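Local coordinates for putative thioesterase (Novosphingobium aromaticivorans, PDB 3CJY), which is a putative double hotdog thioesterase that probably hydrolyses acyl-CoA thioesters and binds calcium, at residues L166-K171 / C220-I225; P131-L136 / V151-G156. All coordinates share one frame; numbering follows the deposited sequence.

Contact 1. Residues L166-K171 / C220-I225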
# COMPACT_ATOMS: atom_id res chain seq x y z
N LEU A 166 1.19 1.69 19.96
CA LEU A 166 0.79 2.89 20.69
C LEU A 166 -0.74 3.03 20.75
O LEU A 166 -1.43 2.74 19.77
CB LEU A 166 1.35 4.12 19.94
CG LEU A 166 2.84 4.16 19.72
CD1 LEU A 166 3.14 5.44 18.87
CD2 LEU A 166 3.56 4.24 21.00
N TRP A 167 -1.24 3.50 21.89
CA TRP A 167 -2.61 3.96 21.99
C TRP A 167 -2.57 5.45 21.64
O TRP A 167 -1.81 6.25 22.22
CB TRP A 167 -3.21 3.76 23.39
CG TRP A 167 -3.60 2.38 23.74
CD1 TRP A 167 -2.99 1.57 24.64
CD2 TRP A 167 -4.69 1.64 23.20
NE1 TRP A 167 -3.65 0.38 24.73
CE2 TRP A 167 -4.68 0.37 23.83
CE3 TRP A 167 -5.67 1.90 22.26
CZ2 TRP A 167 -5.66 -0.61 23.56
CZ3 TRP A 167 -6.62 0.93 21.99
CH2 TRP A 167 -6.61 -0.30 22.63
N LEU A 168 -3.44 5.84 20.72
CA LEU A 168 -3.54 7.23 20.26
C LEU A 168 -4.94 7.76 20.41
O LEU A 168 -5.90 7.07 20.16
CB LEU A 168 -3.17 7.35 18.77
CG LEU A 168 -1.79 6.83 18.38
CD1 LEU A 168 -1.68 6.91 16.82
CD2 LEU A 168 -0.66 7.55 19.09
N ARG A 169 -5.05 9.00 20.86
CA ARG A 169 -6.36 9.61 21.01
C ARG A 169 -6.26 11.09 20.71
O ARG A 169 -5.40 11.80 21.30
CB ARG A 169 -6.91 9.41 22.42
CG ARG A 169 -8.33 9.98 22.51
CD ARG A 169 -8.98 9.72 23.84
NE ARG A 169 -8.29 10.29 24.99
CZ ARG A 169 -8.70 10.06 26.25
NH1 ARG A 169 -9.77 9.31 26.45
NH2 ARG A 169 -8.05 10.55 27.30
N ARG A 170 -7.11 11.55 19.80
CA ARG A 170 -7.20 12.99 19.50
C ARG A 170 -7.76 13.73 20.70
O ARG A 170 -8.86 13.40 21.23
CB ARG A 170 -8.05 13.29 18.27
CG ARG A 170 -7.33 12.96 16.98
CD ARG A 170 -8.17 13.07 15.82
NE ARG A 170 -8.60 14.43 15.63
CZ ARG A 170 -8.98 14.91 14.45
NH1 ARG A 170 -8.93 14.13 13.38
NH2 ARG A 170 -9.35 16.17 14.34
N LYS A 171 -7.03 14.75 21.13
CA LYS A 171 -7.48 15.55 22.26
C LYS A 171 -8.75 16.34 21.93
O LYS A 171 -9.46 16.76 22.83
CB LYS A 171 -6.36 16.48 22.75
CG LYS A 171 -5.18 15.70 23.45
CD LYS A 171 -4.04 16.63 23.89
CE LYS A 171 -2.78 15.86 24.23
NZ LYS A 171 -1.72 16.82 24.71
N CYS A 220 -7.41 4.66 19.74
CA CYS A 220 -7.07 3.84 18.57
C CYS A 220 -5.75 3.11 18.88
O CYS A 220 -4.78 3.75 19.33
CB CYS A 220 -6.94 4.76 17.37
SG CYS A 220 -6.33 3.90 15.88
N LEU A 221 -5.73 1.79 18.71
CA LEU A 221 -4.49 1.04 18.81
C LEU A 221 -3.80 1.15 17.45
O LEU A 221 -4.30 0.64 16.44
CB LEU A 221 -4.72 -0.42 19.17
CG LEU A 221 -3.42 -1.19 19.35
CD1 LEU A 221 -2.52 -0.60 20.44
CD2 LEU A 221 -3.76 -2.65 19.61
N CYS A 222 -2.61 1.78 17.49
CA CYS A 222 -1.75 2.03 16.33
C CYS A 222 -0.66 0.95 16.41
O CYS A 222 0.31 1.04 17.17
CB CYS A 222 -1.21 3.46 16.37
SG CYS A 222 -0.03 3.81 15.06
N ASP A 223 -0.88 -0.09 15.63
CA ASP A 223 -0.11 -1.33 15.69
C ASP A 223 0.79 -1.48 14.47
O ASP A 223 0.33 -1.88 13.42
CB ASP A 223 -1.21 -2.44 15.76
CG ASP A 223 -0.68 -3.84 15.91
OD1 ASP A 223 0.50 -4.03 16.21
OD2 ASP A 223 -1.52 -4.77 15.72
N MSE A 224 2.07 -1.17 14.68
CA MSE A 224 3.08 -1.01 13.64
C MSE A 224 4.21 -1.97 13.64
O MSE A 224 4.66 -2.49 14.67
CB MSE A 224 3.70 0.42 13.78
CG MSE A 224 2.70 1.54 13.68
SE MSE A 224 3.33 3.33 13.85
CE MSE A 224 3.60 3.28 15.75
N ILE A 225 4.70 -2.24 12.43
CA ILE A 225 5.90 -3.03 12.26
C ILE A 225 6.78 -2.41 11.17
O ILE A 225 6.28 -1.92 10.14
CB ILE A 225 5.59 -4.55 11.93
CG1 ILE A 225 6.85 -5.39 11.93
CG2 ILE A 225 4.86 -4.64 10.57
CD1 ILE A 225 6.62 -6.90 11.98
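Leu-166, Trp-167 and Leu-168 pair with Cys-222, Leu-221 and Cys-220 as neighbouring antiparallel strands in the curved sheet of the C-terminal hotdog domain. Two hydrogen-bonded pairs flank a non-hydrogen-bonded one. The N-H of Cys-222 meets Leu-166 O at 2.7 Å, and Leu-166 N returns a bond to Cys-222 O. Beyond the Trp-167/Leu-221 pair, Leu-168 N and Cys-220 O are 2.8 Å apart, and Cys-220 N binds Leu-168 O. Cys-220 O also receives a CA-H...O contact from Trp-167.

Side chains alternate between the two faces of the sheet. On the face of Trp-167 and Leu-221, the indole CG stands anti to its own carbonyl carbon (chi1 -76°), and the ring reaches over the neighbouring strand. Leu-221 CB makes a CH-pi contact 4.0 Å from the centroid of the six-membered ring of Trp-167, over its face; CD1 of the same leucine also lies above the indole. The ring nitrogen NE1 is hydrogen-bonded to Pro-125 O.

In a hotdog fold the sheet wraps around a helix, and here Phe-184 of helix 178-185 touches Leu-168 and Cys-220 on the other face. There Leu-168 CD1 presses on Cys-222 CB at 3.5 Å and also lies near Cys-222 SG. The selenomethionine Met-224 is bent at chi3 (-75°), and its CE lies 3.8 Å from Leu-166 CD1.

Contact 2. Residues P131-L136 / V151-G156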
# COMPACT_ATOMS: atom_id res chain seq x y z
N PRO A 131 1.24 3.53 30.18
CA PRO A 131 1.83 4.79 30.50
C PRO A 131 1.95 5.74 29.33
O PRO A 131 1.96 5.30 28.17
CB PRO A 131 3.23 4.39 30.95
CG PRO A 131 3.56 3.26 30.05
CD PRO A 131 2.26 2.51 29.92
N PRO A 132 2.00 7.05 29.61
CA PRO A 132 2.26 7.99 28.54
C PRO A 132 3.59 7.73 27.84
O PRO A 132 4.58 7.28 28.44
CB PRO A 132 2.35 9.35 29.27
CG PRO A 132 1.68 9.12 30.56
CD PRO A 132 1.97 7.71 30.92
N CYS A 133 3.59 8.06 26.57
CA CYS A 133 4.78 7.98 25.78
C CYS A 133 5.57 9.25 26.03
O CYS A 133 5.07 10.34 25.77
CB CYS A 133 4.40 7.88 24.31
SG CYS A 133 5.88 8.04 23.30
N THR A 134 6.77 9.11 26.60
CA THR A 134 7.61 10.28 26.95
C THR A 134 8.81 10.42 25.99
O THR A 134 9.68 11.27 26.17
CB THR A 134 8.08 10.17 28.40
OG1 THR A 134 8.78 8.94 28.59
CG2 THR A 134 6.85 10.19 29.35
N THR A 135 8.78 9.63 24.93
CA THR A 135 9.89 9.57 23.97
C THR A 135 9.54 9.95 22.54
O THR A 135 10.16 9.48 21.59
CB THR A 135 10.50 8.14 24.02
OG1 THR A 135 9.52 7.15 23.71
CG2 THR A 135 11.05 7.83 25.38
N LEU A 136 8.55 10.80 22.36
CA LEU A 136 8.21 11.23 21.01
C LEU A 136 9.38 12.08 20.48
O LEU A 136 10.08 12.73 21.22
CB LEU A 136 6.92 12.04 20.96
CG LEU A 136 5.63 11.26 21.25
CD1 LEU A 136 4.47 12.24 21.38
CD2 LEU A 136 5.36 10.23 20.20
N VAL A 151 -0.75 10.15 23.56
CA VAL A 151 -0.06 8.90 23.19
C VAL A 151 0.37 8.09 24.38
O VAL A 151 1.02 8.61 25.30
CB VAL A 151 1.20 9.22 22.31
CG1 VAL A 151 1.88 7.98 21.80
CG2 VAL A 151 0.86 10.16 21.13
N ARG A 152 -0.01 6.83 24.38
CA ARG A 152 0.41 5.92 25.41
C ARG A 152 1.10 4.69 24.82
O ARG A 152 0.83 4.27 23.69
CB ARG A 152 -0.77 5.51 26.24
CG ARG A 152 -1.41 6.71 26.95
CD ARG A 152 -2.57 6.29 27.81
NE ARG A 152 -3.23 7.47 28.40
CZ ARG A 152 -4.35 7.39 29.10
NH1 ARG A 152 -4.90 6.23 29.37
NH2 ARG A 152 -4.91 8.49 29.56
N GLU A 153 2.00 4.12 25.61
CA GLU A 153 2.77 2.93 25.18
C GLU A 153 1.95 1.67 25.37
O GLU A 153 1.63 1.32 26.51
CB GLU A 153 4.03 2.77 26.00
CG GLU A 153 5.00 3.90 25.97
CD GLU A 153 5.76 4.03 24.65
OE1 GLU A 153 5.67 3.10 23.81
OE2 GLU A 153 6.48 5.07 24.47
N ALA A 154 1.66 0.94 24.29
CA ALA A 154 0.85 -0.28 24.40
C ALA A 154 1.67 -1.56 24.23
O ALA A 154 1.13 -2.66 24.33
CB ALA A 154 -0.28 -0.26 23.35
N GLY A 155 2.97 -1.43 23.99
CA GLY A 155 3.78 -2.59 23.60
C GLY A 155 4.29 -3.51 24.69
O GLY A 155 4.69 -4.68 24.44
N GLY A 156 4.29 -3.00 25.92
CA GLY A 156 4.77 -3.80 27.04
C GLY A 156 6.28 -3.93 27.01
O GLY A 156 6.95 -3.43 26.09
O HOH W 1 7.91 6.50 26.07
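Cys-133 and Glu-153 face each other where an irregular loop of the C-terminal hotdog domain lies against strand 149-153, joined to it by a single backbone bridge between Pro-132 and Arg-152. Two hydrogen bonds frame the bridge: Glu-153 N to Pro-131 O at 2.8 Å, and Cys-133 N to Val-151 O at 2.9 Å.

The carboxylate of Glu-153 gives the contact its polar centre. Its chain bends at chi2 (-73°), which turns CD back toward the loop, and OE2 comes to 3.2 Å from Cys-133 SG. The sulphur stands anti to its own backbone N (chi1 171°) and accepts a weak hydrogen bond from Thr-135 N. The side chains of Thr-135 and Glu-153 cross at about a right angle, and a water spans them, donating to Glu-153 OE2 at 2.6 Å, pairing with Thr-135 OG1 and accepting from Thr-134 N. Arg-194 of helix 188-196 forms a salt bridge with the same OE2, tying loop, strand and helix together. An alanine in place of Glu-153 would probably leave Arg-194 without this charge partner and the water without this acceptor.

Nearer the bridge, the side chains of Pro-131 and Glu-153 also cross at about a right angle, CG of Pro-131 4.1 Å from CB of Glu-153. Arg-152 instead runs out extended from CG to NE, its guanidinium paired with Glu-150 and Asp-128, while its CB packs on Pro-131 O. The apolar part of the contact centres on Val-151. Its CG1 meets Cys-133 CB at 3.6 Å, and its CG2 points tip to tip at Leu-136 CD1, 4.2 Å away.

How the contacts relate
Strands 149-153 and 163-170 are neighbours in the sheet and follow one another in the chain. Strand 163-170 lies between strand 149-153 of contact 2 and strand 220-230 of contact 1. The centres of the two contacts are about 10 Å apart. A probable backbone hydrogen bond, Trp-167 N to Arg-152 O at 2.9 Å, joins them directly. Ala-154 CB packs on Trp-167 CD1 at 3.5 Å, and Val-151 CG2 on Leu-168 CD2 at 3.6 Å. Contact 1 is buried, whereas contact 2 lies at the surface. Both are away from the calcium site of Asp-14 and Thr-51; a glycerol, probably from the crystallisation liquor, lies about 4 Å from the Leu-221 side chain.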